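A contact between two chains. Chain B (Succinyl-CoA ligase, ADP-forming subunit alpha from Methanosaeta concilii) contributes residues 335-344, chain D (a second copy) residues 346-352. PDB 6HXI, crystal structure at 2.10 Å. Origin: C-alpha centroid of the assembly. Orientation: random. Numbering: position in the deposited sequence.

Chain B, residues 335-344: RIPTDYSKAL
Chain D, residues 346-352: TGDIRKP

Two short strands from two copies of the ligase alpha subunit, B338-339 and D349-350, pair in parallel, Thr B338 beside Ile D349 (CA-CA 4.6 Å) and Asp B339 beside Arg D350 (CA-CA 5.2 Å); 545 Å² is buried between the stretches. Chain B approaches extended: Ile B336 (phi/psi -124/134; chi1 m, chi2 t) lays CG2 over one face of the Arg D350 guanidinium, 3.7 Å from NH1. Pro B337 (-65/155, C-gamma exo) has its CA-to-CB bond toward chain D, with CB 3.4 Å from Gly D347 O and 3.5 Å from Asp D348 O. Gly D347 (75/20) closes a Schellman motif after a helix, where positive phi favours glycine. Thr B338 (-66/143, chi1 m) bonds through both polar backbone atoms: its N donates to Asp D348 O (3.2 Å), and its O accepts from Arg D350 N (2.9 Å) while lying 3.0 Å from Ile D349 CA. Asp B339 (-68/139, chi1 m) shares a sheet face with Arg D350; its OD1 forms a salt bridge with Arg D350 NE (2.7 Å), with a weak hydrogen bond from Arg D350 NH2 to the same OD1 (3.2 Å). Arg D350 (-123/136) has chi1 p, chi2 and chi3 t and chi4 178°, an extended chain that carries the guanidinium to the Asp B339 carboxylate. At Tyr B340 (-50/-51) the chain turns into a helix, yet Tyr B340 N still donates to Arg D350 O (2.9 Å). The tyrosine (chi1 154°, chi2 74°) is buried: Lys D351, t through chi3 with chi4 m, sets CE over one ring face, 3.8 Å from the centroid, and Ile D349 CD1 sits at the ring edge, 3.9 Å from Tyr B340 CB. One turn on, small Ala B343 packs CB 3.6 Å from CG2 of buried Ile D349 (-122/162; chi1 p, chi2 152°).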

# COMPACT_ATOMS: atom_id res chain seq x y z
N ARG B 335 15.89 -41.53 23.63
CA ARG B 335 15.34 -41.38 22.29
C ARG B 335 14.92 -39.96 21.94
O ARG B 335 14.18 -39.31 22.69
CB ARG B 335 14.18 -42.36 22.10
CG ARG B 335 13.85 -42.71 20.65
CD ARG B 335 13.22 -44.10 20.54
NE ARG B 335 11.87 -44.18 21.10
CZ ARG B 335 11.55 -44.82 22.23
NH1 ARG B 335 12.50 -45.44 22.93
NH2 ARG B 335 10.30 -44.85 22.66
N ILE B 336 15.41 -39.47 20.79
CA ILE B 336 15.09 -38.15 20.22
C ILE B 336 14.54 -38.39 18.80
O ILE B 336 15.13 -39.17 18.04
CB ILE B 336 16.31 -37.16 20.24
CG1 ILE B 336 16.60 -36.64 21.66
CG2 ILE B 336 16.11 -35.96 19.26
CD1 ILE B 336 17.68 -35.47 21.77
N PRO B 337 13.43 -37.73 18.40
CA PRO B 337 12.93 -37.92 17.03
C PRO B 337 13.90 -37.40 15.99
O PRO B 337 14.73 -36.53 16.28
CB PRO B 337 11.63 -37.11 17.00
CG PRO B 337 11.31 -36.78 18.40
CD PRO B 337 12.60 -36.77 19.15
N THR B 338 13.82 -37.94 14.78
CA THR B 338 14.66 -37.55 13.65
C THR B 338 14.30 -36.11 13.29
O THR B 338 13.14 -35.75 13.39
CB THR B 338 14.39 -38.48 12.46
OG1 THR B 338 14.72 -39.80 12.86
CG2 THR B 338 15.18 -38.11 11.20
N ASP B 339 15.30 -35.31 12.90
CA ASP B 339 15.07 -33.96 12.45
C ASP B 339 14.33 -34.06 11.12
O ASP B 339 14.61 -34.96 10.32
CB ASP B 339 16.40 -33.21 12.30
CG ASP B 339 17.02 -32.82 13.63
OD1 ASP B 339 16.28 -32.35 14.50
OD2 ASP B 339 18.26 -32.96 13.77
N TYR B 340 13.34 -33.19 10.92
CA TYR B 340 12.54 -33.11 9.70
C TYR B 340 13.42 -33.05 8.46
O TYR B 340 13.19 -33.82 7.53
CB TYR B 340 11.64 -31.85 9.79
CG TYR B 340 11.22 -31.26 8.47
CD1 TYR B 340 10.26 -31.88 7.67
CD2 TYR B 340 11.75 -30.05 8.02
CE1 TYR B 340 9.89 -31.35 6.44
CE2 TYR B 340 11.36 -29.49 6.81
CZ TYR B 340 10.39 -30.13 6.04
OH TYR B 340 9.97 -29.57 4.86
N SER B 341 14.40 -32.13 8.43
CA SER B 341 15.28 -31.93 7.27
C SER B 341 16.06 -33.20 6.90
O SER B 341 16.27 -33.44 5.72
CB SER B 341 16.23 -30.75 7.50
OG SER B 341 17.07 -30.98 8.61
N LYS B 342 16.42 -34.04 7.88
CA LYS B 342 17.12 -35.30 7.62
C LYS B 342 16.16 -36.30 6.95
O LYS B 342 16.48 -36.87 5.90
CB LYS B 342 17.71 -35.88 8.91
CG LYS B 342 18.50 -37.16 8.73
CD LYS B 342 18.86 -37.78 10.06
CE LYS B 342 19.34 -39.21 9.93
NZ LYS B 342 19.18 -39.93 11.22
N ALA B 343 14.95 -36.45 7.54
CA ALA B 343 13.87 -37.31 7.04
C ALA B 343 13.50 -36.93 5.59
O ALA B 343 13.34 -37.80 4.74
CB ALA B 343 12.65 -37.17 7.94
N LEU B 344 13.43 -35.62 5.30
CA LEU B 344 13.11 -35.17 3.96
C LEU B 344 14.27 -35.40 2.97
O LEU B 344 14.03 -35.91 1.88
CB LEU B 344 12.65 -33.71 3.96
CG LEU B 344 11.91 -33.21 2.68
CD1 LEU B 344 10.62 -34.01 2.40
CD2 LEU B 344 11.58 -31.74 2.77
N THR D 346 2.89 -38.58 14.58
CA THR D 346 3.34 -39.73 15.38
C THR D 346 4.58 -39.40 16.21
O THR D 346 5.01 -40.23 17.00
CB THR D 346 3.59 -40.95 14.48
OG1 THR D 346 4.66 -40.68 13.56
CG2 THR D 346 2.35 -41.42 13.76
N GLY D 347 5.18 -38.23 15.98
CA GLY D 347 6.40 -37.85 16.68
C GLY D 347 7.61 -38.59 16.14
O GLY D 347 8.64 -38.68 16.83
N ASP D 348 7.52 -39.12 14.91
CA ASP D 348 8.64 -39.81 14.25
C ASP D 348 9.72 -38.77 13.96
O ASP D 348 10.90 -39.04 14.14
CB ASP D 348 8.16 -40.46 12.94
CG ASP D 348 9.11 -41.47 12.31
OD1 ASP D 348 9.21 -42.61 12.83
OD2 ASP D 348 9.71 -41.15 11.24
N ILE D 349 9.28 -37.55 13.61
CA ILE D 349 10.17 -36.43 13.31
C ILE D 349 9.87 -35.25 14.23
O ILE D 349 8.79 -35.16 14.82
CB ILE D 349 10.15 -36.01 11.78
CG1 ILE D 349 8.76 -35.45 11.35
CG2 ILE D 349 10.58 -37.18 10.89
CD1 ILE D 349 8.73 -34.44 10.21
N ARG D 350 10.84 -34.34 14.32
CA ARG D 350 10.65 -33.09 15.04
C ARG D 350 10.93 -31.99 14.02
O ARG D 350 11.84 -32.15 13.21
CB ARG D 350 11.53 -32.96 16.32
CG ARG D 350 13.04 -32.92 16.07
CD ARG D 350 13.83 -32.71 17.33
NE ARG D 350 15.25 -32.57 17.01
CZ ARG D 350 16.22 -32.34 17.88
NH1 ARG D 350 15.96 -32.25 19.18
NH2 ARG D 350 17.48 -32.21 17.46
N LYS D 351 10.10 -30.95 13.99
CA LYS D 351 10.30 -29.89 12.99
C LYS D 351 10.41 -28.53 13.66
O LYS D 351 9.52 -28.16 14.41
CB LYS D 351 9.18 -29.90 11.92
CG LYS D 351 9.46 -28.94 10.73
CD LYS D 351 8.32 -28.93 9.75
CE LYS D 351 8.53 -27.97 8.59
NZ LYS D 351 8.54 -26.56 9.08
N PRO D 352 11.49 -27.77 13.43
CA PRO D 352 11.59 -26.45 14.06
C PRO D 352 10.60 -25.43 13.47
O PRO D 352 10.28 -25.47 12.29
CB PRO D 352 13.04 -26.04 13.80
CG PRO D 352 13.42 -26.76 12.54
CD PRO D 352 12.68 -28.07 12.59